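Local coordinates for GDSL-like protein (Collinsella aerofaciens ATCC 25986, PDB 7BXD) that probably hydrolyses acyl esters as a member of the SGNH (GDSL-like) lipase/acylhydrolase family, at residues 56-59 against 60-64; 129-132 against 133-137; 172-175 against 176-180; 227-230 against 231-235. All blocks are in the same frame, centred on the assembly; numbering follows the deposited sequence.

Contact 1 (56-59 against 60-64)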
ATOM      1  N   SER A  56      -7.919  10.849  -4.487  1.00 15.92           N
ATOM      2  CA  SER A  56      -8.681  12.025  -4.929  1.00 17.15           C
ATOM      3  C   SER A  56     -10.179  11.761  -4.983  1.00 17.12           C
ATOM      4  O   SER A  56     -10.966  12.721  -5.031  1.00 18.27           O
ATOM      5  CB  SER A  56      -8.196  12.492  -6.309  1.00 18.77           C
ATOM      6  OG  SER A  56      -8.593  11.583  -7.329  1.00 21.75           O
ATOM      7  N   HIS A  57     -10.588  10.490  -5.000  1.00 16.88           N
ATOM      8  CA  HIS A  57     -11.996  10.118  -5.043  1.00 17.15           C
ATOM      9  C   HIS A  57     -12.534   9.741  -3.669  1.00 17.73           C
ATOM     10  O   HIS A  57     -13.750   9.745  -3.459  1.00 18.03           O
ATOM     11  CB  HIS A  57     -12.179   8.891  -5.957  1.00 17.71           C
ATOM     12  CG  HIS A  57     -11.770   9.117  -7.374  1.00 18.20           C
ATOM     13  ND1 HIS A  57     -12.622   9.661  -8.303  1.00 20.20           N
ATOM     14  CD2 HIS A  57     -10.611   8.845  -8.023  1.00 18.20           C
ATOM     15  CE1 HIS A  57     -11.996   9.742  -9.465  1.00 20.06           C
ATOM     16  NE2 HIS A  57     -10.777   9.245  -9.325  1.00 18.42           N
ATOM     17  N   LEU A  58     -11.663   9.360  -2.746  1.00 17.26           N
ATOM     18  CA  LEU A  58     -12.109   8.659  -1.554  1.00 16.91           C
ATOM     19  C   LEU A  58     -12.927   9.569  -0.635  1.00 17.22           C
ATOM     20  O   LEU A  58     -13.902   9.119  -0.018  1.00 18.23           O
ATOM     21  CB  LEU A  58     -10.884   8.104  -0.818  1.00 17.14           C
ATOM     22  CG  LEU A  58     -11.241   7.338   0.444  1.00 17.71           C
ATOM     23  CD1 LEU A  58     -12.109   6.095   0.175  1.00 19.80           C
ATOM     24  CD2 LEU A  58      -9.955   6.948   1.175  1.00 18.81           C
ATOM     25  N   GLY A  59     -12.535  10.843  -0.493  1.00 17.15           N
ATOM     26  CA  GLY A  59     -13.207  11.705   0.482  1.00 18.51           C
ATOM     27  C   GLY A  59     -14.698  11.813   0.218  1.00 19.40           C
ATOM     28  O   GLY A  59     -15.522  11.700   1.132  1.00 20.29           O
ATOM     29  N   ALA A  60     -15.063  12.037  -1.043  1.00 19.59           N
ATOM     30  CA  ALA A  60     -16.477  12.168  -1.379  1.00 20.96           C
ATOM     31  C   ALA A  60     -17.207  10.856  -1.181  1.00 20.47           C
ATOM     32  O   ALA A  60     -18.369  10.851  -0.760  1.00 22.23           O
ATOM     33  CB  ALA A  60     -16.632  12.656  -2.816  1.00 22.60           C
ATOM     34  N   LEU A  61     -16.541   9.729  -1.452  1.00 20.56           N
ATOM     35  CA  LEU A  61     -17.188   8.430  -1.284  1.00 19.96           C
ATOM     36  C   LEU A  61     -17.499   8.146   0.172  1.00 20.75           C
ATOM     37  O   LEU A  61     -18.392   7.339   0.472  1.00 23.55           O
ATOM     38  CB  LEU A  61     -16.322   7.308  -1.874  1.00 20.28           C
ATOM     39  CG  LEU A  61     -16.183   7.303  -3.395  1.00 22.42           C
ATOM     40  CD1 LEU A  61     -15.097   6.325  -3.834  1.00 23.25           C
ATOM     41  CD2 LEU A  61     -17.527   7.004  -4.080  1.00 24.61           C
ATOM     42  N   LEU A  62     -16.747   8.755   1.083  1.00 19.73           N
ATOM     43  CA  LEU A  62     -16.935   8.585   2.512  1.00 20.41           C
ATOM     44  C   LEU A  62     -17.742   9.726   3.126  1.00 22.13           C
ATOM     45  O   LEU A  62     -17.801   9.834   4.348  1.00 24.27           O
ATOM     46  CB  LEU A  62     -15.575   8.441   3.205  1.00 20.36           C
ATOM     47  CG  LEU A  62     -14.784   7.185   2.822  1.00 20.42           C
ATOM     48  CD1 LEU A  62     -13.429   7.257   3.484  1.00 20.71           C
ATOM     49  CD2 LEU A  62     -15.537   5.914   3.196  1.00 20.77           C
ATOM     50  N   GLY A  63     -18.394  10.556   2.312  1.00 22.62           N
ATOM     51  CA  GLY A  63     -19.265  11.582   2.860  1.00 24.58           C
ATOM     52  C   GLY A  63     -18.569  12.849   3.298  1.00 25.57           C
ATOM     53  O   GLY A  63     -19.153  13.645   4.049  1.00 27.55           O
ATOM     54  N   GLY A  64     -17.350  13.080   2.842  1.00 24.64           N
ATOM     55  CA  GLY A  64     -16.691  14.337   3.101  1.00 23.87           C
ATOM     56  C   GLY A  64     -15.406  14.264   3.905  1.00 23.37           C
ATOM     57  O   GLY A  64     -14.918  15.295   4.368  1.00 25.11           O
TER
HETATM   58  O   HOH W   1     -13.148  13.216  -2.901  1.00 22.17           O
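Gly59 O and Gly64 N close the end of helix 55-61 with a backbone hydrogen bond of 2.9 Å. Together with the 3.1 Å bond from Gly63 N to Ala60 O it makes a Schellman motif, in which Gly63 is the C-prime residue with positive phi (83°), backbone angles at which a CB would crowd the carbonyl oxygen of Leu62. One turn back, Leu62 N still donates to Leu58 O at 3.1 Å, while the bond from Leu61 N to His57 O is long and weak. At the other end a water links the turn, donating to Ser56 O and accepting from Ala60 N at 2.9 Å. The apolar part is a pairing of Leu58 with Leu62: CD1 of Leu62 sits 3.7 Å from Leu58 CG, the two side chains crossing at a slant. With CG anti to the backbone N (chi1 -180°), Leu58 also brings its CD1 against this methyl. Leu61 instead lays its CG over His57 O, at 3.4 Å. Beyond the segment, His57 and Leu61 pack on Glu227, Ala230 and His231 of helix 223-240, and Leu62 reaches Thr238, so this short helix packs against helix 223-240.

Contact 2 (129-132 against 133-137)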
ATOM      1  N   GLY A 129      10.394  -6.969  10.022  1.00 13.56           N
ATOM      2  CA  GLY A 129      10.823  -5.945  10.955  1.00 14.14           C
ATOM      3  C   GLY A 129      10.372  -4.560  10.558  1.00 14.00           C
ATOM      4  O   GLY A 129      10.086  -3.726  11.428  1.00 14.33           O
ATOM      5  N   ALA A 130      10.294  -4.280   9.250  1.00 13.43           N
ATOM      6  CA  ALA A 130       9.828  -2.981   8.802  1.00 13.21           C
ATOM      7  C   ALA A 130       8.340  -2.788   9.080  1.00 12.96           C
ATOM      8  O   ALA A 130       7.913  -1.688   9.485  1.00 13.69           O
ATOM      9  CB  ALA A 130      10.137  -2.812   7.317  1.00 14.18           C
ATOM     10  N   VAL A 131       7.519  -3.813   8.810  1.00 13.13           N
ATOM     11  CA  VAL A 131       6.096  -3.699   9.116  1.00 13.06           C
ATOM     12  C   VAL A 131       5.913  -3.490  10.616  1.00 13.08           C
ATOM     13  O   VAL A 131       5.106  -2.665  11.063  1.00 13.56           O
ATOM     14  CB  VAL A 131       5.295  -4.901   8.582  1.00 13.68           C
ATOM     15  CG1 VAL A 131       3.804  -4.787   8.980  1.00 14.42           C
ATOM     16  CG2 VAL A 131       5.411  -4.996   7.057  1.00 14.48           C
ATOM     17  N   ASP A 132       6.664  -4.250  11.428  1.00 13.27           N
ATOM     18  CA  ASP A 132       6.620  -4.090  12.878  1.00 13.80           C
ATOM     19  C   ASP A 132       6.977  -2.660  13.278  1.00 13.53           C
ATOM     20  O   ASP A 132       6.293  -2.042  14.106  1.00 14.23           O
ATOM     21  CB  ASP A 132       7.563  -5.134  13.490  1.00 14.24           C
ATOM     22  CG  ASP A 132       7.547  -5.136  15.000  1.00 15.42           C
ATOM     23  OD1 ASP A 132       6.660  -5.813  15.564  1.00 16.59           O
ATOM     24  OD2 ASP A 132       8.416  -4.470  15.602  1.00 17.20           O
ATOM     25  N   TYR A 133       8.059  -2.126  12.706  1.00 14.22           N
ATOM     26  CA  TYR A 133       8.438  -0.736  12.996  1.00 14.66           C
ATOM     27  C   TYR A 133       7.310   0.227  12.671  1.00 13.75           C
ATOM     28  O   TYR A 133       7.034   1.152  13.446  1.00 14.24           O
ATOM     29  CB  TYR A 133       9.697  -0.351  12.209  1.00 15.75           C
ATOM     30  CG  TYR A 133      10.125   1.065  12.468  1.00 16.29           C
ATOM     31  CD1 TYR A 133       9.629   2.118  11.681  1.00 16.47           C
ATOM     32  CD2 TYR A 133      11.045   1.356  13.495  1.00 18.57           C
ATOM     33  CE1 TYR A 133      10.009   3.413  11.920  1.00 17.96           C
ATOM     34  CE2 TYR A 133      11.435   2.656  13.740  1.00 19.73           C
ATOM     35  CZ  TYR A 133      10.909   3.680  12.955  1.00 19.49           C
ATOM     36  OH  TYR A 133      11.303   4.996  13.213  1.00 21.35           O
ATOM     37  N   LEU A 134       6.696   0.087  11.491  1.00 13.96           N
ATOM     38  CA  LEU A 134       5.648   1.038  11.120  1.00 14.07           C
ATOM     39  C   LEU A 134       4.510   1.014  12.117  1.00 13.58           C
ATOM     40  O   LEU A 134       3.999   2.067  12.512  1.00 14.38           O
ATOM     41  CB  LEU A 134       5.102   0.754   9.722  1.00 14.34           C
ATOM     42  CG  LEU A 134       6.016   1.027   8.514  1.00 14.95           C
ATOM     43  CD1 LEU A 134       5.187   0.788   7.248  1.00 16.12           C
ATOM     44  CD2 LEU A 134       6.563   2.442   8.535  1.00 14.97           C
ATOM     45  N   ILE A 135       4.058  -0.178  12.535  1.00 13.19           N
ATOM     46  CA  ILE A 135       2.910  -0.215  13.429  1.00 13.35           C
ATOM     47  C   ILE A 135       3.266   0.393  14.777  1.00 13.71           C
ATOM     48  O   ILE A 135       2.506   1.211  15.326  1.00 14.70           O
ATOM     49  CB  ILE A 135       2.362  -1.648  13.573  1.00 13.42           C
ATOM     50  CG1 ILE A 135       1.782  -2.101  12.215  1.00 13.67           C
ATOM     51  CG2 ILE A 135       1.315  -1.706  14.703  1.00 14.10           C
ATOM     52  CD1 ILE A 135       1.530  -3.586  12.103  1.00 14.82           C
ATOM     53  N   ARG A 136       4.437   0.029  15.316  1.00 14.23           N
ATOM     54  CA  ARG A 136       4.844   0.594  16.611  1.00 15.20           C
ATOM     55  C   ARG A 136       4.981   2.106  16.519  1.00 14.12           C
ATOM     56  O   ARG A 136       4.616   2.843  17.455  1.00 15.08           O
ATOM     57  CB  ARG A 136       6.167  -0.030  17.073  1.00 16.52           C
ATOM     58  CG  ARG A 136       6.039  -1.488  17.530  1.00 18.35           C
ATOM     59  CD  ARG A 136       7.392  -1.990  18.107  1.00 21.27           C
ATOM     60  NE  ARG A 136       8.421  -2.193  17.080  1.00 24.43           N
ATOM     61  CZ  ARG A 136       9.517  -1.444  16.898  1.00 27.54           C
ATOM     62  NH1 ARG A 136       9.760  -0.390  17.666  1.00 29.52           N
ATOM     63  NH2 ARG A 136      10.376  -1.757  15.924  1.00 29.19           N
ATOM     64  N   THR A 137       5.563   2.588  15.417  1.00 14.21           N
ATOM     65  CA  THR A 137       5.974   3.990  15.374  1.00 14.74           C
ATOM     66  C   THR A 137       4.795   4.895  15.002  1.00 14.61           C
ATOM     67  O   THR A 137       4.665   6.016  15.521  1.00 15.62           O
ATOM     68  CB  THR A 137       7.177   4.148  14.437  1.00 15.65           C
ATOM     69  OG1 THR A 137       8.201   3.248  14.877  1.00 16.17           O
ATOM     70  CG2 THR A 137       7.725   5.578  14.469  1.00 17.34           C
TER
HETATM   71  O   HOH W   2      10.685  -3.551  14.174  1.00 22.02           O
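Asp132 OD2 and Arg136 NE form a salt bridge one helical turn apart, 2.7 Å long and fairly straight, with an N-H...O angle of 165°. The carboxylate oxygen lies at the guanidinium edge, near its plane, yet NE comes to it from above the carboxylate plane, the two flat groups being turned 39° apart. A second bond, from NH2 to the same oxygen, is weak. A chi1 of -176° puts Asp132 CG beside the carbonyl carbon, with OD2 facing the Arg136 side chain, and a bend at chi3 brings NE to it. A water ties the carboxylate to the backbone, donating to Asp132 OD2 and to Gly129 O, both at 2.8 Å. Beneath, Arg136 N donates to Asp132 O at 3.0 Å, and Val131 CG1 lies beside Ile135 CD1 at 4.0 Å, both packing on Val186 of helix 176-189 and Phe149 of strand 146-150. Tyr190 OH holds the other oxygen, Asp132 OD1. With an alanine here, the Arg136 guanidinium is likely to be left without its carboxylate mate and freer to turn, and Tyr190 OH and the water without this acceptor. Shared between a cation, a water and a phenol, the carboxylate is likely to be stabilised in its charged form.

Contact 3 (172-175 against 176-180)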
ATOM      1  N   LEU A 172      15.137 -13.615  -4.449  1.00 19.80           N
ATOM      2  CA  LEU A 172      15.297 -14.357  -3.202  1.00 20.13           C
ATOM      3  C   LEU A 172      14.533 -15.675  -3.202  1.00 21.31           C
ATOM      4  O   LEU A 172      14.524 -16.381  -2.181  1.00 23.34           O
ATOM      5  CB  LEU A 172      14.826 -13.505  -2.010  1.00 20.42           C
ATOM      6  CG  LEU A 172      15.514 -12.143  -1.891  1.00 21.45           C
ATOM      7  CD1 LEU A 172      14.987 -11.404  -0.691  1.00 21.37           C
ATOM      8  CD2 LEU A 172      17.022 -12.292  -1.786  1.00 22.81           C
ATOM      9  N   GLY A 173      13.855 -16.013  -4.290  1.00 19.41           N
ATOM     10  CA  GLY A 173      13.115 -17.263  -4.320  1.00 19.65           C
ATOM     11  C   GLY A 173      11.757 -17.195  -3.647  1.00 19.07           C
ATOM     12  O   GLY A 173      11.189 -18.245  -3.314  1.00 20.39           O
ATOM     13  N   LEU A 174      11.202 -16.003  -3.487  1.00 17.38           N
ATOM     14  CA  LEU A 174       9.928 -15.803  -2.808  1.00 16.57           C
ATOM     15  C   LEU A 174       8.890 -15.280  -3.795  1.00 15.65           C
ATOM     16  O   LEU A 174       9.214 -14.540  -4.719  1.00 16.58           O
ATOM     17  CB  LEU A 174      10.055 -14.780  -1.664  1.00 17.90           C
ATOM     18  CG  LEU A 174      11.006 -15.184  -0.537  1.00 19.76           C
ATOM     19  CD1 LEU A 174      11.228 -14.025   0.402  1.00 20.73           C
ATOM     20  CD2 LEU A 174      10.406 -16.388   0.207  1.00 21.04           C
ATOM     21  N   THR A 175       7.623 -15.637  -3.575  1.00 16.59           N
ATOM     22  CA  THR A 175       6.546 -14.984  -4.327  1.00 17.64           C
ATOM     23  C   THR A 175       5.959 -13.838  -3.499  1.00 15.81           C
ATOM     24  O   THR A 175       6.262 -13.648  -2.305  1.00 15.61           O
ATOM     25  CB  THR A 175       5.407 -15.934  -4.706  1.00 21.68           C
ATOM     26  OG1 THR A 175       4.708 -16.237  -3.509  1.00 24.79           O
ATOM     27  CG2 THR A 175       5.896 -17.227  -5.393  1.00 22.96           C
ATOM     28  N   GLN A 176       5.084 -13.056  -4.138  1.00 14.97           N
ATOM     29  CA  GLN A 176       4.481 -11.943  -3.420  1.00 14.23           C
ATOM     30  C   GLN A 176       3.655 -12.420  -2.236  1.00 13.65           C
ATOM     31  O   GLN A 176       3.529 -11.699  -1.237  1.00 14.11           O
ATOM     32  CB  GLN A 176       3.641 -11.137  -4.392  1.00 14.43           C
ATOM     33  CG  GLN A 176       3.126  -9.832  -3.807  1.00 14.54           C
ATOM     34  CD  GLN A 176       2.461  -8.933  -4.847  1.00 15.00           C
ATOM     35  OE1 GLN A 176       2.794  -9.016  -6.026  1.00 17.54           O
ATOM     36  NE2 GLN A 176       1.564  -8.051  -4.426  1.00 15.62           N
ATOM     37  N   ALA A 177       3.064 -13.610  -2.339  1.00 13.91           N
ATOM     38  CA  ALA A 177       2.254 -14.147  -1.252  1.00 14.47           C
ATOM     39  C   ALA A 177       3.028 -14.265   0.046  1.00 13.81           C
ATOM     40  O   ALA A 177       2.429 -14.121   1.120  1.00 14.31           O
ATOM     41  CB  ALA A 177       1.670 -15.506  -1.638  1.00 15.70           C
ATOM     42  N   ALA A 178       4.351 -14.532  -0.003  1.00 14.03           N
ATOM     43  CA  ALA A 178       5.127 -14.616   1.235  1.00 14.53           C
ATOM     44  C   ALA A 178       5.139 -13.264   1.944  1.00 13.44           C
ATOM     45  O   ALA A 178       5.123 -13.200   3.186  1.00 14.35           O
ATOM     46  CB  ALA A 178       6.559 -15.075   0.929  1.00 16.33           C
ATOM     47  N   TYR A 179       5.272 -12.170   1.172  1.00 13.39           N
ATOM     48  CA  TYR A 179       5.255 -10.832   1.750  1.00 13.31           C
ATOM     49  C   TYR A 179       3.863 -10.506   2.299  1.00 13.09           C
ATOM     50  O   TYR A 179       3.737  -9.916   3.387  1.00 13.59           O
ATOM     51  CB  TYR A 179       5.715  -9.789   0.712  1.00 14.40           C
ATOM     52  CG  TYR A 179       7.176  -9.933   0.348  1.00 13.81           C
ATOM     53  CD1 TYR A 179       7.596 -10.928  -0.556  1.00 14.29           C
ATOM     54  CD2 TYR A 179       8.133  -9.120   0.939  1.00 13.93           C
ATOM     55  CE1 TYR A 179       8.943 -11.086  -0.853  1.00 14.46           C
ATOM     56  CE2 TYR A 179       9.503  -9.278   0.652  1.00 14.57           C
ATOM     57  CZ  TYR A 179       9.895 -10.274  -0.246  1.00 13.93           C
ATOM     58  OH  TYR A 179      11.215 -10.456  -0.580  1.00 15.36           O
ATOM     59  N   VAL A 180       2.809 -10.859   1.562  1.00 12.97           N
ATOM     60  CA  VAL A 180       1.453 -10.634   2.060  1.00 12.65           C
ATOM     61  C   VAL A 180       1.240 -11.366   3.381  1.00 13.06           C
ATOM     62  O   VAL A 180       0.704 -10.803   4.342  1.00 13.32           O
ATOM     63  CB  VAL A 180       0.405 -11.022   0.996  1.00 13.38           C
ATOM     64  CG1 VAL A 180      -0.983 -10.890   1.554  1.00 14.42           C
ATOM     65  CG2 VAL A 180       0.561 -10.122  -0.271  1.00 14.32           C
TER
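Thr175 O accepts from Ala178 N at 3.1 Å in the first turn of helix 176-189, for which Thr175 is the N-cap residue. The amide approaches from above the carbonyl plane, 57° out of it. The same oxygen also lies at the edge of the Tyr179 ring, in its plane and 3.5 Å from CD1. Thr175 OG1 adds the capping bond itself, a weak one, by accepting from Ala177 N at 3.3 Å; chi1 of 71° sets the hydroxyl between the backbone N and the carbonyl carbon, facing the first turn. The loop before the cap folds over the helix start. Leu174 and Tyr179 cross at about a right angle, and Leu172, two residues earlier, meets the same phenol. Asn170 OD1 accepts from both Leu172 N and Leu174 N and so helps to position the two leucines. Outside the segments, Tyr179 OH is hydrogen-bonded to Val114 O and its ring meets Phe127 edge-to-face, while Gln176 ties the helix start to Ser166 and Cys153 O. Around the phenol oxygen two leucine methyls gather, Leu174 CD1 at 3.7 Å and Leu172 CD1 at 3.9 Å, and Leu174 CD2 rests 4.1 Å from Ala178 CB.

Contact 4 (227-230 against 231-235)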
ATOM      1  N   GLU A 227     -10.150   5.181 -10.005  1.00 14.71           N
ATOM      2  CA  GLU A 227     -11.515   5.440  -9.558  1.00 15.99           C
ATOM      3  C   GLU A 227     -12.184   4.162  -9.066  1.00 15.60           C
ATOM      4  O   GLU A 227     -12.845   4.156  -8.017  1.00 16.14           O
ATOM      5  CB  GLU A 227     -12.315   6.101 -10.692  1.00 18.04           C
ATOM      6  CG  GLU A 227     -13.694   6.639 -10.236  1.00 22.54           C
ATOM      7  CD  GLU A 227     -14.873   5.691 -10.506  1.00 28.01           C
ATOM      8  OE1 GLU A 227     -14.679   4.527 -10.940  1.00 29.16           O
ATOM      9  OE2 GLU A 227     -16.019   6.102 -10.242  1.00 31.29           O
ATOM     10  N   ARG A 228     -12.025   3.072  -9.819  1.00 15.04           N
ATOM     11  CA  ARG A 228     -12.604   1.797  -9.392  1.00 15.47           C
ATOM     12  C   ARG A 228     -11.978   1.327  -8.091  1.00 14.50           C
ATOM     13  O   ARG A 228     -12.691   0.893  -7.173  1.00 14.99           O
ATOM     14  CB  ARG A 228     -12.419   0.782 -10.527  1.00 15.29           C
ATOM     15  CG  ARG A 228     -12.945  -0.606 -10.177  1.00 14.80           C
ATOM     16  CD  ARG A 228     -12.981  -1.472 -11.414  1.00 15.13           C
ATOM     17  NE  ARG A 228     -13.344  -2.846 -11.080  1.00 15.11           N
ATOM     18  CZ  ARG A 228     -14.069  -3.654 -11.831  1.00 15.46           C
ATOM     19  NH1 ARG A 228     -14.664  -3.217 -12.931  1.00 17.09           N
ATOM     20  NH2 ARG A 228     -14.238  -4.916 -11.441  1.00 16.24           N
ATOM     21  N   LEU A 229     -10.658   1.440  -7.970  1.00 14.35           N
ATOM     22  CA  LEU A 229     -10.001   1.050  -6.727  1.00 14.74           C
ATOM     23  C   LEU A 229     -10.522   1.867  -5.548  1.00 14.84           C
ATOM     24  O   LEU A 229     -10.691   1.334  -4.453  1.00 15.54           O
ATOM     25  CB  LEU A 229      -8.484   1.195  -6.874  1.00 16.11           C
ATOM     26  CG  LEU A 229      -7.626   0.442  -5.875  1.00 17.17           C
ATOM     27  CD1 LEU A 229      -7.737  -1.080  -6.100  1.00 18.09           C
ATOM     28  CD2 LEU A 229      -6.184   0.879  -6.016  1.00 18.34           C
ATOM     29  N   ALA A 230     -10.764   3.163  -5.756  1.00 14.85           N
ATOM     30  CA  ALA A 230     -11.287   3.998  -4.678  1.00 15.21           C
ATOM     31  C   ALA A 230     -12.612   3.461  -4.146  1.00 15.25           C
ATOM     32  O   ALA A 230     -12.874   3.506  -2.940  1.00 15.57           O
ATOM     33  CB  ALA A 230     -11.480   5.433  -5.140  1.00 15.79           C
ATOM     34  N   HIS A 231     -13.486   2.971  -5.025  1.00 15.84           N
ATOM     35  CA  HIS A 231     -14.749   2.419  -4.552  1.00 15.70           C
ATOM     36  C   HIS A 231     -14.521   1.187  -3.689  1.00 15.92           C
ATOM     37  O   HIS A 231     -15.181   1.019  -2.640  1.00 15.84           O
ATOM     38  CB  HIS A 231     -15.648   2.110  -5.747  1.00 16.42           C
ATOM     39  CG  HIS A 231     -16.305   3.328  -6.332  1.00 17.96           C
ATOM     40  ND1 HIS A 231     -17.642   3.620  -6.168  1.00 20.38           N
ATOM     41  CD2 HIS A 231     -15.788   4.355  -7.050  1.00 19.66           C
ATOM     42  CE1 HIS A 231     -17.927   4.755  -6.786  1.00 21.13           C
ATOM     43  NE2 HIS A 231     -16.821   5.225  -7.328  1.00 20.96           N
ATOM     44  N   ARG A 232     -13.614   0.303  -4.111  1.00 15.81           N
ATOM     45  CA  ARG A 232     -13.330  -0.891  -3.312  1.00 15.13           C
ATOM     46  C   ARG A 232     -12.725  -0.521  -1.961  1.00 14.90           C
ATOM     47  O   ARG A 232     -13.060  -1.125  -0.930  1.00 14.97           O
ATOM     48  CB  ARG A 232     -12.400  -1.835  -4.088  1.00 15.93           C
ATOM     49  CG  ARG A 232     -11.998  -3.094  -3.318  1.00 16.58           C
ATOM     50  CD  ARG A 232     -13.178  -4.032  -3.147  1.00 17.17           C
ATOM     51  NE  ARG A 232     -12.910  -5.174  -2.276  1.00 18.32           N
ATOM     52  CZ  ARG A 232     -13.073  -5.185  -0.960  1.00 19.23           C
ATOM     53  NH1 ARG A 232     -13.454  -4.091  -0.336  1.00 18.84           N
ATOM     54  NH2 ARG A 232     -12.861  -6.314  -0.257  1.00 20.38           N
ATOM     55  N   ILE A 233     -11.829   0.465  -1.950  1.00 14.99           N
ATOM     56  CA  ILE A 233     -11.198   0.913  -0.714  1.00 14.65           C
ATOM     57  C   ILE A 233     -12.232   1.544   0.208  1.00 15.29           C
ATOM     58  O   ILE A 233     -12.226   1.301   1.419  1.00 15.78           O
ATOM     59  CB  ILE A 233     -10.021   1.855  -1.029  1.00 14.27           C
ATOM     60  CG1 ILE A 233      -8.895   1.096  -1.713  1.00 13.95           C
ATOM     61  CG2 ILE A 233      -9.572   2.593   0.214  1.00 15.31           C
ATOM     62  CD1 ILE A 233      -7.849   1.985  -2.383  1.00 15.09           C
ATOM     63  N   ALA A 234     -13.133   2.363  -0.338  1.00 15.52           N
ATOM     64  CA  ALA A 234     -14.173   2.949   0.500  1.00 15.84           C
ATOM     65  C   ALA A 234     -14.996   1.862   1.176  1.00 15.41           C
ATOM     66  O   ALA A 234     -15.312   1.966   2.369  1.00 16.57           O
ATOM     67  CB  ALA A 234     -15.042   3.880  -0.342  1.00 17.15           C
ATOM     68  N   ALA A 235     -15.394   0.836   0.421  1.00 15.93           N
ATOM     69  CA  ALA A 235     -16.182  -0.240   1.022  1.00 16.28           C
ATOM     70  C   ALA A 235     -15.374  -0.930   2.107  1.00 15.69           C
ATOM     71  O   ALA A 235     -15.914  -1.263   3.176  1.00 16.23           O
ATOM     72  CB  ALA A 235     -16.612  -1.235  -0.060  1.00 17.19           C
TER
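Glu227 and His231 meet one turn apart on helix 223-240, the long C-terminal helix of this SGNH-hydrolase fold, and illustrate how an i to i+4 pair can be joined through both backbone and side chain. Glu227 O accepts from His231 N at 3.3 Å and also lies at the edge of the imidazole, in its plane and 3.1 Å from CD2. The carboxylate follows: OE2 takes a weak, strongly bent hydrogen bond of 3.1 Å from His231 NE2, with an angle of 122° at the hydrogen and the two flat groups turned 51° apart. A bend at chi2 (-97°) curls the Glu227 chain round to the ring. With an alanine at Glu227, His231 NE2 would probably be left without this acceptor and the ring freer to turn. Arg228 comes next, its O accepting from Arg232 N at 3.3 Å, while its NH1 is hydrogen-bonded to Tyr214 OH. Arg232 likewise turns away, its NE held by Gln200 O. Leu229 O receives Ile233 N at 2.9 Å. On the buried side of the helix, with Ile233 reaching Trp54 and Leu197, the side chains of Leu229 and Ile233 cross at a slant, CG to CD1 being 3.8 Å. Ala230 meets Trp54 as well. Its O accepts from Ala234 N at 2.9 Å, and Ala234 CB packs against that same Ala230 O at 3.4 Å.

Overall arrangement
From the N terminus, contact 1 ends helix 55-61, ahead of strand 66-71 at one edge of the parallel sheet. Contact 2 follows within helix 127-141, which leads to strand 146-150, and contact 3 caps helix 176-189 after the loop leaving that strand. Contact 4 lies on the final helix, 223-240. Each is local, closing only a helical turn or a cap, and the four run in series without nesting or crossing. Contacts 1 and 4 touch, Leu61 CD2 lying 3.5 Å from His231 CE1, and so join two helices far apart in sequence. Contacts 2 and 3 come within about 6 Å at their nearest atoms, whereas the centres of contacts 1 and 3 are 33 Å apart, on opposite sides of the chain's centre.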